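Local coordinates for reducing-end xylose-releasing exo-oligoxylanase Rex8A (Paenibacillus barcinonensis, PDB 6SUD), which hydrolyses xylooligosaccharides from their reducing ends, releasing single xylose units, and so takes part in the breakdown of xylan, at residues Gly104-Tyr109 against Pro123-Asp128; Ala163-Gly168 against Pro175-Ser180; Glu130-Met135 against Pro200-Leu205. The protein carries 1 engineered substitution. One frame throughout, in Å; residues are numbered along the deposited sequence.

Interaction 1 (Gly104-Tyr109 against Pro123-Asp128). With XYP (beta-D-xylopyranose), chain K.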
loop_
_atom_site.group_PDB
_atom_site.type_symbol
_atom_site.label_atom_id
_atom_site.label_comp_id
_atom_site.label_asym_id
_atom_site.label_seq_id
_atom_site.Cartn_x
_atom_site.Cartn_y
_atom_site.Cartn_z
ATOM N N GLY A 104 -5.609 -13.278 -22.843
ATOM C CA GLY A 104 -6.533 -12.190 -23.199
ATOM C C GLY A 104 -5.959 -10.839 -22.836
ATOM O O GLY A 104 -4.742 -10.762 -22.573
ATOM N N ARG A 105 -6.806 -9.809 -22.811
ATOM C CA ARG A 105 -6.360 -8.395 -22.712
ATOM C C ARG A 105 -5.699 -8.133 -21.353
ATOM O O ARG A 105 -4.918 -7.169 -21.282
ATOM C CB ARG A 105 -7.507 -7.414 -22.974
ATOM C CG ARG A 105 -8.604 -7.383 -21.920
ATOM C CD ARG A 105 -9.504 -6.170 -22.112
ATOM N NE ARG A 105 -10.027 -6.097 -23.473
ATOM C CZ ARG A 105 -9.664 -5.209 -24.408
ATOM N NH1 ARG A 105 -8.772 -4.263 -24.154
ATOM N NH2 ARG A 105 -10.207 -5.276 -25.610
ATOM N N TYR A 106 -5.959 -8.973 -20.341
ATOM C CA TYR A 106 -5.439 -8.788 -18.953
ATOM C C TYR A 106 -4.407 -9.866 -18.579
ATOM O O TYR A 106 -4.119 -10.045 -17.385
ATOM C CB TYR A 106 -6.598 -8.780 -17.951
ATOM C CG TYR A 106 -7.632 -7.699 -18.149
ATOM C CD1 TYR A 106 -7.264 -6.381 -18.361
ATOM C CD2 TYR A 106 -8.988 -7.986 -18.090
ATOM C CE1 TYR A 106 -8.212 -5.384 -18.539
ATOM C CE2 TYR A 106 -9.948 -7.001 -18.256
ATOM C CZ TYR A 106 -9.559 -5.694 -18.484
ATOM O OH TYR A 106 -10.498 -4.719 -18.652
ATOM N N LYS A 107 -3.836 -10.556 -19.567
ATOM C CA LYS A 107 -2.854 -11.651 -19.359
ATOM C C LYS A 107 -1.786 -11.211 -18.350
ATOM O O LYS A 107 -1.168 -10.155 -18.576
ATOM C CB LYS A 107 -2.185 -11.998 -20.694
ATOM C CG LYS A 107 -1.256 -13.204 -20.657
ATOM C CD LYS A 107 -0.794 -13.647 -22.032
ATOM C CE LYS A 107 0.361 -12.828 -22.564
ATOM N NZ LYS A 107 1.658 -13.280 -22.002
ATOM N N ASP A 108 -1.584 -11.997 -17.283
ATOM C CA ASP A 108 -0.514 -11.821 -16.260
ATOM C C ASP A 108 -0.940 -10.787 -15.209
ATOM O O ASP A 108 -0.297 -10.745 -14.154
ATOM C CB ASP A 108 0.838 -11.460 -16.885
ATOM C CG ASP A 108 1.356 -12.484 -17.885
ATOM O OD1 ASP A 108 0.919 -13.648 -17.809
ATOM O OD2 ASP A 108 2.202 -12.108 -18.727
ATOM N N TYR A 109 -1.974 -9.981 -15.480
ATOM C CA TYR A 109 -2.666 -9.163 -14.443
ATOM C C TYR A 109 -3.532 -10.072 -13.561
ATOM O O TYR A 109 -3.768 -11.254 -13.903
ATOM C CB TYR A 109 -3.549 -8.077 -15.067
ATOM C CG TYR A 109 -2.864 -6.987 -15.857
ATOM C CD1 TYR A 109 -1.523 -6.676 -15.698
ATOM C CD2 TYR A 109 -3.605 -6.203 -16.724
ATOM C CE1 TYR A 109 -0.938 -5.634 -16.401
ATOM C CE2 TYR A 109 -3.037 -5.167 -17.441
ATOM C CZ TYR A 109 -1.698 -4.872 -17.269
ATOM O OH TYR A 109 -1.137 -3.838 -17.969
ATOM N N PRO A 123 -13.187 -9.340 -14.268
ATOM C CA PRO A 123 -11.842 -9.642 -14.762
ATOM C C PRO A 123 -10.843 -8.477 -14.674
ATOM O O PRO A 123 -9.649 -8.741 -14.678
ATOM C CB PRO A 123 -12.102 -10.022 -16.224
ATOM C CG PRO A 123 -13.314 -9.200 -16.604
ATOM C CD PRO A 123 -14.159 -9.132 -15.346
ATOM N N GLY A 124 -11.337 -7.236 -14.596
ATOM C CA GLY A 124 -10.499 -6.020 -14.604
ATOM C C GLY A 124 -9.545 -5.974 -13.412
ATOM O O GLY A 124 -9.912 -6.367 -12.315
ATOM N N PRO A 125 -8.286 -5.525 -13.607
ATOM C CA PRO A 125 -7.312 -5.401 -12.524
ATOM C C PRO A 125 -7.288 -4.043 -11.801
ATOM O O PRO A 125 -7.839 -3.075 -12.297
ATOM C CB PRO A 125 -6.016 -5.590 -13.306
ATOM C CG PRO A 125 -6.272 -4.803 -14.574
ATOM C CD PRO A 125 -7.721 -5.105 -14.902
ATOM N N ALA A 126 -6.626 -4.018 -10.645
ATOM C CA ALA A 126 -6.370 -2.831 -9.807
ATOM C C ALA A 126 -4.860 -2.667 -9.660
ATOM O O ALA A 126 -4.233 -3.418 -8.918
ATOM C CB ALA A 126 -7.048 -2.994 -8.470
ATOM N N PRO A 127 -4.230 -1.724 -10.394
ATOM C CA PRO A 127 -2.771 -1.587 -10.399
ATOM C C PRO A 127 -2.069 -1.525 -9.031
ATOM O O PRO A 127 -0.932 -1.924 -8.975
ATOM C CB PRO A 127 -2.535 -0.260 -11.142
ATOM C CG PRO A 127 -3.746 -0.084 -12.028
ATOM C CD PRO A 127 -4.883 -0.808 -11.338
ATOM N N ASP A 128 -2.717 -1.047 -7.961
ATOM C CA ASP A 128 -2.056 -1.031 -6.625
ATOM C C ASP A 128 -1.861 -2.475 -6.148
ATOM O O ASP A 128 -0.978 -2.722 -5.276
ATOM C CB ASP A 128 -2.802 -0.203 -5.578
ATOM C CG ASP A 128 -4.239 -0.611 -5.314
ATOM O OD1 ASP A 128 -4.897 -1.170 -6.240
ATOM O OD2 ASP A 128 -4.706 -0.342 -4.177
HETATM O O1 XYP K . -11.958 -0.847 -3.541
HETATM C C1 XYP K . -10.698 -0.990 -4.236
HETATM C C2 XYP K . -9.587 -0.088 -3.692
HETATM C C3 XYP K . -8.319 -0.182 -4.531
HETATM C C4 XYP K . -8.221 -1.572 -5.148
HETATM C C5 XYP K . -8.889 -2.579 -4.218
HETATM O O2 XYP K . -10.021 1.274 -3.586
HETATM O O3 XYP K . -7.208 0.138 -3.678
HETATM O O4 XYP K . -8.886 -1.572 -6.414
HETATM O O5 XYP K . -10.292 -2.352 -4.096
#
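A xylose-binding site lies at one end of this contact, where the loop entering helix 127-144 packs on the loop that follows helix 85-99. Tyr-106 carries most of the packing. Its CG is anti to the carbonyl carbon (chi1 -60°), which sets the ring against Pro-123, Gly-124 and Pro-125. Pro-125 CD lies 3.9 Å from the centroid of the Tyr-106 ring, over its face, in a CH-pi contact. Gly-124 CA lies over the same face, 4.2 Å from the centroid of the Tyr-106 ring. On the opposite face Arg-105 CG stands 3.7 Å above the plane of the Tyr-106 ring, so the ring lies between the Arg-105 side chain and 124-125. The Tyr-106 hydroxyl is hydrogen-bonded to Glu-189.

In this glycoside hydrolase family 8 enzyme, segment 123-128 leads straight into the substrate pocket. Two overlapping beta turns, a type I from Gly-104 to Lys-107 and a type II from Tyr-106 to Tyr-109, shape the facing loop. The CB atoms of Tyr-106 and Tyr-109 both point toward 123-128. Tyr-109 CD2 touches Pro-125 CG at 3.7 Å, and the Tyr-109 hydroxyl is hydrogen-bonded to the carbonyl of Asp-174.

Asp-128 OD2 accepts a hydrogen bond from O3 of the xylose at 2.6 Å. Ala-126 CB comes within 3.1 Å of the sugar O4. Asp-265, Glu-70 and Arg-268 are also hydrogen-bonded to this xylose.

Interaction 2 (Ala163-Gly168 against Pro175-Ser180)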
loop_
_atom_site.group_PDB
_atom_site.type_symbol
_atom_site.label_atom_id
_atom_site.label_comp_id
_atom_site.label_asym_id
_atom_site.label_seq_id
_atom_site.Cartn_x
_atom_site.Cartn_y
_atom_site.Cartn_z
ATOM N N ALA A 163 4.174 -7.174 -17.946
ATOM C CA ALA A 163 2.793 -6.930 -18.416
ATOM C C ALA A 163 2.401 -5.484 -18.072
ATOM O O ALA A 163 1.826 -4.796 -18.928
ATOM C CB ALA A 163 1.853 -7.949 -17.836
ATOM N N CYS A 164 2.768 -5.003 -16.882
ATOM C CA CYS A 164 2.452 -3.628 -16.412
ATOM C C CYS A 164 2.919 -2.583 -17.431
ATOM O O CYS A 164 2.222 -1.573 -17.596
ATOM C CB CYS A 164 3.114 -3.337 -15.077
ATOM S SG CYS A 164 2.284 -4.174 -13.703
ATOM N N LEU A 165 4.072 -2.789 -18.069
ATOM C CA LEU A 165 4.618 -1.788 -19.018
ATOM C C LEU A 165 4.303 -2.152 -20.471
ATOM O O LEU A 165 4.228 -1.209 -21.274
ATOM C CB LEU A 165 6.126 -1.647 -18.813
ATOM C CG LEU A 165 6.561 -1.178 -17.427
ATOM C CD1 LEU A 165 8.039 -0.819 -17.445
ATOM C CD2 LEU A 165 5.715 0.003 -16.947
ATOM N N HIS A 166 4.112 -3.434 -20.797
ATOM C CA HIS A 166 4.137 -3.912 -22.205
ATOM C C HIS A 166 2.843 -4.613 -22.621
ATOM O O HIS A 166 2.834 -5.172 -23.735
ATOM C CB HIS A 166 5.338 -4.838 -22.407
ATOM C CG HIS A 166 6.640 -4.171 -22.134
ATOM N ND1 HIS A 166 7.132 -3.163 -22.941
ATOM C CD2 HIS A 166 7.547 -4.361 -21.156
ATOM C CE1 HIS A 166 8.303 -2.764 -22.468
ATOM N NE2 HIS A 166 8.577 -3.489 -21.380
ATOM N N GLN A 167 1.796 -4.586 -21.789
ATOM C CA GLN A 167 0.492 -5.226 -22.111
ATOM C C GLN A 167 -0.012 -4.724 -23.473
ATOM O O GLN A 167 -0.575 -5.557 -24.205
ATOM C CB GLN A 167 -0.542 -4.977 -21.011
ATOM C CG GLN A 167 -1.818 -5.784 -21.161
ATOM C CD GLN A 167 -1.628 -7.253 -20.875
ATOM O OE1 GLN A 167 -1.307 -8.046 -21.768
ATOM N NE2 GLN A 167 -1.840 -7.635 -19.624
ATOM N N GLY A 168 0.165 -3.441 -23.807
ATOM C CA GLY A 168 -0.334 -2.860 -25.072
ATOM C C GLY A 168 0.298 -3.490 -26.305
ATOM O O GLY A 168 -0.273 -3.351 -27.399
ATOM N N PRO A 175 -1.246 -0.990 -20.941
ATOM C CA PRO A 175 -0.329 -0.993 -19.806
ATOM C C PRO A 175 -0.943 -0.263 -18.603
ATOM O O PRO A 175 -1.930 0.456 -18.758
ATOM C CB PRO A 175 0.907 -0.259 -20.334
ATOM C CG PRO A 175 0.359 0.666 -21.405
ATOM C CD PRO A 175 -0.814 -0.074 -22.014
ATOM N N MET A 176 -0.360 -0.475 -17.428
ATOM C CA MET A 176 -0.844 0.144 -16.169
ATOM C C MET A 176 -0.130 1.467 -15.914
ATOM O O MET A 176 -0.624 2.253 -15.081
ATOM C CB MET A 176 -0.643 -0.805 -14.991
ATOM C CG MET A 176 -1.759 -1.800 -14.906
ATOM S SD MET A 176 -1.487 -2.957 -13.571
ATOM C CE MET A 176 -3.045 -3.835 -13.688
ATOM N N TRP A 177 0.960 1.728 -16.638
ATOM C CA TRP A 177 1.656 3.038 -16.612
ATOM C C TRP A 177 1.408 3.755 -17.941
ATOM O O TRP A 177 1.419 3.072 -18.981
ATOM C CB TRP A 177 3.151 2.856 -16.319
ATOM C CG TRP A 177 3.464 2.825 -14.856
ATOM C CD1 TRP A 177 4.010 3.833 -14.112
ATOM C CD2 TRP A 177 3.223 1.736 -13.945
ATOM N NE1 TRP A 177 4.121 3.444 -12.802
ATOM C CE2 TRP A 177 3.659 2.163 -12.674
ATOM C CE3 TRP A 177 2.702 0.443 -14.078
ATOM C CZ2 TRP A 177 3.561 1.348 -11.545
ATOM C CZ3 TRP A 177 2.618 -0.363 -12.963
ATOM C CH2 TRP A 177 3.040 0.090 -11.714
ATOM N N GLU A 178 1.140 5.062 -17.893
ATOM C CA GLU A 178 1.064 5.904 -19.119
ATOM C C GLU A 178 2.497 6.152 -19.583
ATOM O O GLU A 178 3.282 6.744 -18.847
ATOM C CB GLU A 178 0.289 7.195 -18.850
ATOM C CG GLU A 178 0.330 8.195 -20.003
ATOM C CD GLU A 178 0.058 7.640 -21.395
ATOM O OE1 GLU A 178 -0.974 6.951 -21.573
ATOM O OE2 GLU A 178 0.888 7.903 -22.311
ATOM N N PRO A 179 2.901 5.678 -20.786
ATOM C CA PRO A 179 4.287 5.822 -21.227
ATOM C C PRO A 179 4.728 7.286 -21.366
ATOM O O PRO A 179 5.881 7.547 -21.137
ATOM C CB PRO A 179 4.313 5.110 -22.593
ATOM C CG PRO A 179 3.123 4.184 -22.547
ATOM C CD PRO A 179 2.078 4.958 -21.771
ATOM N N SER A 180 3.811 8.187 -21.732
ATOM C CA SER A 180 4.107 9.614 -22.025
ATOM C C SER A 180 4.549 10.372 -20.764
ATOM O O SER A 180 5.401 11.266 -20.905
ATOM C CB SER A 180 2.945 10.301 -22.713
ATOM O OG SER A 180 1.827 10.455 -21.849
#
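Met-176 N donates a hydrogen bond to Cys-164 O, 2.8 Å long and fairly straight (157° at the hydrogen). The N-H approaches in the plane of the Cys-164 carbonyl group. Pro-175 CB presses on the same oxygen, Cys-164 O, at 3.3 Å and also lies near the carbonyl of Leu-165. The proline ring thus rests along the turn of helix, with Pro-175 CD 3.9 Å from Gly-168 N.

Cys-164 has SG anti to the carbonyl carbon (chi1 -75°). Cys-164 CB touches Trp-177 CZ3 at 3.7 Å. The sulfur sits at the edge of the six-membered ring, 5.2 Å from Cys-164 SG to the Trp-177 centroid, as a sulfur-aromatic contact. Cys-164 SG also meets Met-176 SD at 4.0 Å. Leu-165 CD2 packs against Trp-177 CB, at the root of the indole, at 3.9 Å. The Leu-165 CB points away from the strand segment, but the branch end comes back to it.

Further out, Trp-218 of helix 215-232 meets the Trp-177 ring edge-to-face, and Leu-165 touches the same helix. Met-176 runs extended beyond CG and packs against Glu-130 and Pro-127 of helix 127-144. The contact joins the C-terminal part of helix 153-170 to the weakly bonded strand 177-178, which pairs antiparallel with 183-184, in the glycoside hydrolase family 8 fold.

Interaction 3 (Glu130-Met135 against Pro200-Leu205)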
loop_
_atom_site.group_PDB
_atom_site.type_symbol
_atom_site.label_atom_id
_atom_site.label_comp_id
_atom_site.label_asym_id
_atom_site.label_seq_id
_atom_site.Cartn_x
_atom_site.Cartn_y
_atom_site.Cartn_z
ATOM N N GLU A 130 -1.057 -5.178 -8.362
ATOM C CA GLU A 130 0.120 -5.619 -9.162
ATOM C C GLU A 130 1.425 -5.078 -8.560
ATOM O O GLU A 130 2.365 -5.859 -8.377
ATOM C CB GLU A 130 -0.040 -5.199 -10.631
ATOM C CG GLU A 130 -0.847 -6.180 -11.483
ATOM C CD GLU A 130 -2.337 -6.311 -11.199
ATOM O OE1 GLU A 130 -2.830 -5.661 -10.271
ATOM O OE2 GLU A 130 -3.017 -7.032 -11.929
ATOM N N GLU A 131 1.506 -3.797 -8.228
ATOM C CA GLU A 131 2.792 -3.217 -7.757
ATOM C C GLU A 131 3.164 -3.761 -6.369
ATOM O O GLU A 131 4.349 -3.973 -6.126
ATOM C CB GLU A 131 2.744 -1.696 -7.804
ATOM C CG GLU A 131 1.720 -1.095 -6.883
ATOM C CD GLU A 131 1.626 0.400 -7.060
ATOM O OE1 GLU A 131 2.557 0.974 -7.656
ATOM O OE2 GLU A 131 0.605 0.969 -6.641
ATOM N N PHE A 132 2.205 -4.050 -5.487
ATOM C CA PHE A 132 2.538 -4.699 -4.190
ATOM C C PHE A 132 2.910 -6.164 -4.399
ATOM O O PHE A 132 3.806 -6.632 -3.691
ATOM C CB PHE A 132 1.407 -4.620 -3.167
ATOM C CG PHE A 132 1.518 -3.456 -2.218
ATOM C CD1 PHE A 132 1.119 -2.192 -2.615
ATOM C CD2 PHE A 132 1.947 -3.630 -0.908
ATOM C CE1 PHE A 132 1.202 -1.114 -1.745
ATOM C CE2 PHE A 132 2.013 -2.554 -0.033
ATOM C CZ PHE A 132 1.631 -1.295 -0.455
ATOM N N PHE A 133 2.207 -6.888 -5.270
ATOM C CA PHE A 133 2.544 -8.307 -5.546
ATOM C C PHE A 133 4.016 -8.351 -5.955
ATOM O O PHE A 133 4.812 -9.100 -5.370
ATOM C CB PHE A 133 1.673 -8.908 -6.650
ATOM C CG PHE A 133 0.298 -9.408 -6.273
ATOM C CD1 PHE A 133 0.103 -10.272 -5.209
ATOM C CD2 PHE A 133 -0.796 -9.101 -7.066
ATOM C CE1 PHE A 133 -1.160 -10.766 -4.928
ATOM C CE2 PHE A 133 -2.069 -9.593 -6.778
ATOM C CZ PHE A 133 -2.238 -10.439 -5.711
ATOM N N ALA A 134 4.380 -7.516 -6.937
ATOM C CA ALA A 134 5.728 -7.488 -7.525
ATOM C C ALA A 134 6.754 -7.175 -6.426
ATOM O O ALA A 134 7.757 -7.901 -6.318
ATOM C CB ALA A 134 5.772 -6.478 -8.640
ATOM N N MET A 135 6.513 -6.144 -5.619
ATOM C CA MET A 135 7.471 -5.749 -4.557
ATOM C C MET A 135 7.587 -6.870 -3.520
ATOM O O MET A 135 8.713 -7.202 -3.122
ATOM C CB MET A 135 7.057 -4.446 -3.873
ATOM C CG MET A 135 8.125 -3.881 -2.947
ATOM S SD MET A 135 9.492 -3.112 -3.863
ATOM C CE MET A 135 10.696 -4.432 -3.967
ATOM N N PRO A 200 6.809 5.681 -5.285
ATOM C CA PRO A 200 8.123 5.974 -5.863
ATOM C C PRO A 200 9.239 5.098 -5.281
ATOM O O PRO A 200 10.141 4.735 -6.002
ATOM C CB PRO A 200 8.319 7.471 -5.558
ATOM C CG PRO A 200 7.296 7.761 -4.477
ATOM C CD PRO A 200 6.120 6.899 -4.855
ATOM N N HIS A 201 9.156 4.812 -3.988
ATOM C CA HIS A 201 10.104 3.938 -3.258
ATOM C C HIS A 201 10.097 2.508 -3.798
ATOM O O HIS A 201 11.189 1.891 -3.797
ATOM C CB HIS A 201 9.836 3.989 -1.754
ATOM C CG HIS A 201 8.420 3.817 -1.340
ATOM N ND1 HIS A 201 7.397 4.597 -1.837
ATOM C CD2 HIS A 201 7.864 3.026 -0.398
ATOM C CE1 HIS A 201 6.265 4.250 -1.248
ATOM N NE2 HIS A 201 6.524 3.292 -0.367
ATOM N N PHE A 202 8.970 1.969 -4.264
ATOM C CA PHE A 202 8.983 0.614 -4.887
ATOM C C PHE A 202 9.600 0.731 -6.287
ATOM O O PHE A 202 10.285 -0.200 -6.715
ATOM C CB PHE A 202 7.590 -0.007 -5.018
ATOM C CG PHE A 202 6.931 -0.439 -3.731
ATOM C CD1 PHE A 202 7.468 -0.101 -2.504
ATOM C CD2 PHE A 202 5.766 -1.205 -3.748
ATOM C CE1 PHE A 202 6.842 -0.493 -1.335
ATOM C CE2 PHE A 202 5.149 -1.600 -2.571
ATOM C CZ PHE A 202 5.685 -1.236 -1.374
ATOM N N TYR A 203 9.368 1.845 -6.981
ATOM C CA TYR A 203 9.853 2.005 -8.377
ATOM C C TYR A 203 11.385 2.067 -8.340
ATOM O O TYR A 203 12.014 1.512 -9.255
ATOM C CB TYR A 203 9.187 3.169 -9.115
ATOM C CG TYR A 203 7.688 3.245 -8.952
ATOM C CD1 TYR A 203 6.927 2.117 -8.695
ATOM C CD2 TYR A 203 7.031 4.459 -9.035
ATOM C CE1 TYR A 203 5.560 2.199 -8.494
ATOM C CE2 TYR A 203 5.665 4.554 -8.877
ATOM C CZ TYR A 203 4.923 3.422 -8.585
ATOM O OH TYR A 203 3.581 3.509 -8.362
ATOM N N GLU A 204 11.976 2.687 -7.315
ATOM C CA GLU A 204 13.451 2.675 -7.114
ATOM C C GLU A 204 13.969 1.237 -7.094
ATOM O O GLU A 204 15.032 0.986 -7.693
ATOM C CB GLU A 204 13.846 3.310 -5.788
ATOM C CG GLU A 204 13.636 4.798 -5.761
ATOM C CD GLU A 204 14.671 5.636 -6.484
ATOM O OE1 GLU A 204 15.540 5.060 -7.183
ATOM O OE2 GLU A 204 14.622 6.868 -6.318
ATOM N N LEU A 205 13.273 0.347 -6.386
ATOM C CA LEU A 205 13.663 -1.081 -6.253
ATOM C C LEU A 205 13.337 -1.849 -7.539
ATOM O O LEU A 205 14.110 -2.752 -7.903
ATOM C CB LEU A 205 12.975 -1.648 -5.012
ATOM C CG LEU A 205 13.420 -0.966 -3.723
ATOM C CD1 LEU A 205 12.760 -1.583 -2.502
ATOM C CD2 LEU A 205 14.931 -1.007 -3.582
#
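The segments 130-135 of helix 127-144 and 200-205 of helix 200-209 cross at 46°, with their axes 10.7 Å apart at closest approach. Phe-202 buries more surface here than any other residue of the contact. Met-135 lies over one face of its ring. The methionine has CG anti to the backbone N and then bends at chi2 and chi3, which carries the chain across the ring. Met-135 CG is 3.6 Å from the centroid of the Phe-202 ring, almost on the ring normal, in a CH-pi contact. Met-135 SD follows, 4.1 Å from the centroid of the Phe-202 ring, still over the face, as a Met-aromatic contact. The methyl end passes beyond the ring, and Met-135 CE reaches Leu-205 CB at 3.7 Å.

The edge of Phe-202 points into the face of Phe-132. This is a T-shaped pair, with planes at 69° and centroids of the Phe-132 and Phe-202 rings 5.1 Å apart. Phe-202 CE2 stands 3.9 Å above the plane of the Phe-132 ring, over its centre. Phe-132 also meets Tyr-74 edge-to-face.

Family 8 glycoside hydrolases are built from helices arranged as an (alpha/alpha)6 barrel, and this buried contact joins two helices of that kind. Helix 69-81 packs on Phe-132 and Met-135. It begins at the residue before Glu-70, the inferred proton donor.

A polar bond lies beside the aromatic layer. Tyr-203 OH donates to Glu-131 OE1 at 2.8 Å, and OE1 accepts through its syn lone pair. The carboxylate and the ring are nearly coplanar, 19° apart, with OE1 at the ring edge. Glu-131 holds CG between the backbone N and the carbonyl carbon and is extended beyond it. The N-H of Leu-199 donates to the same hydroxyl. This would make it a somewhat better donor, consistent with an ionised Glu-131.

Overall arrangement
From the N terminus, interaction 1 comes first. It closes a short loop holding strands 113-114 and 120-122, and ends as helix 127-144 begins. Interaction 3 opens on that helix and closes only at helix 200-209. Interaction 2 falls within this span and closes the short connection from the end of helix 153-170 to strand 177-178. Interactions 1 and 2 follow in series and touch directly, the side-chain amide of Gln-167 being hydrogen-bonded to the carbonyl of Lys-107. Glu-130 lies where all three meet, packing on Tyr-109, Pro-125, Met-176 and Cys-164. Trp-177 of interaction 2 reaches Tyr-203 and Glu-131 of interaction 3. Together they tie the loops and hairpin to the buried helices.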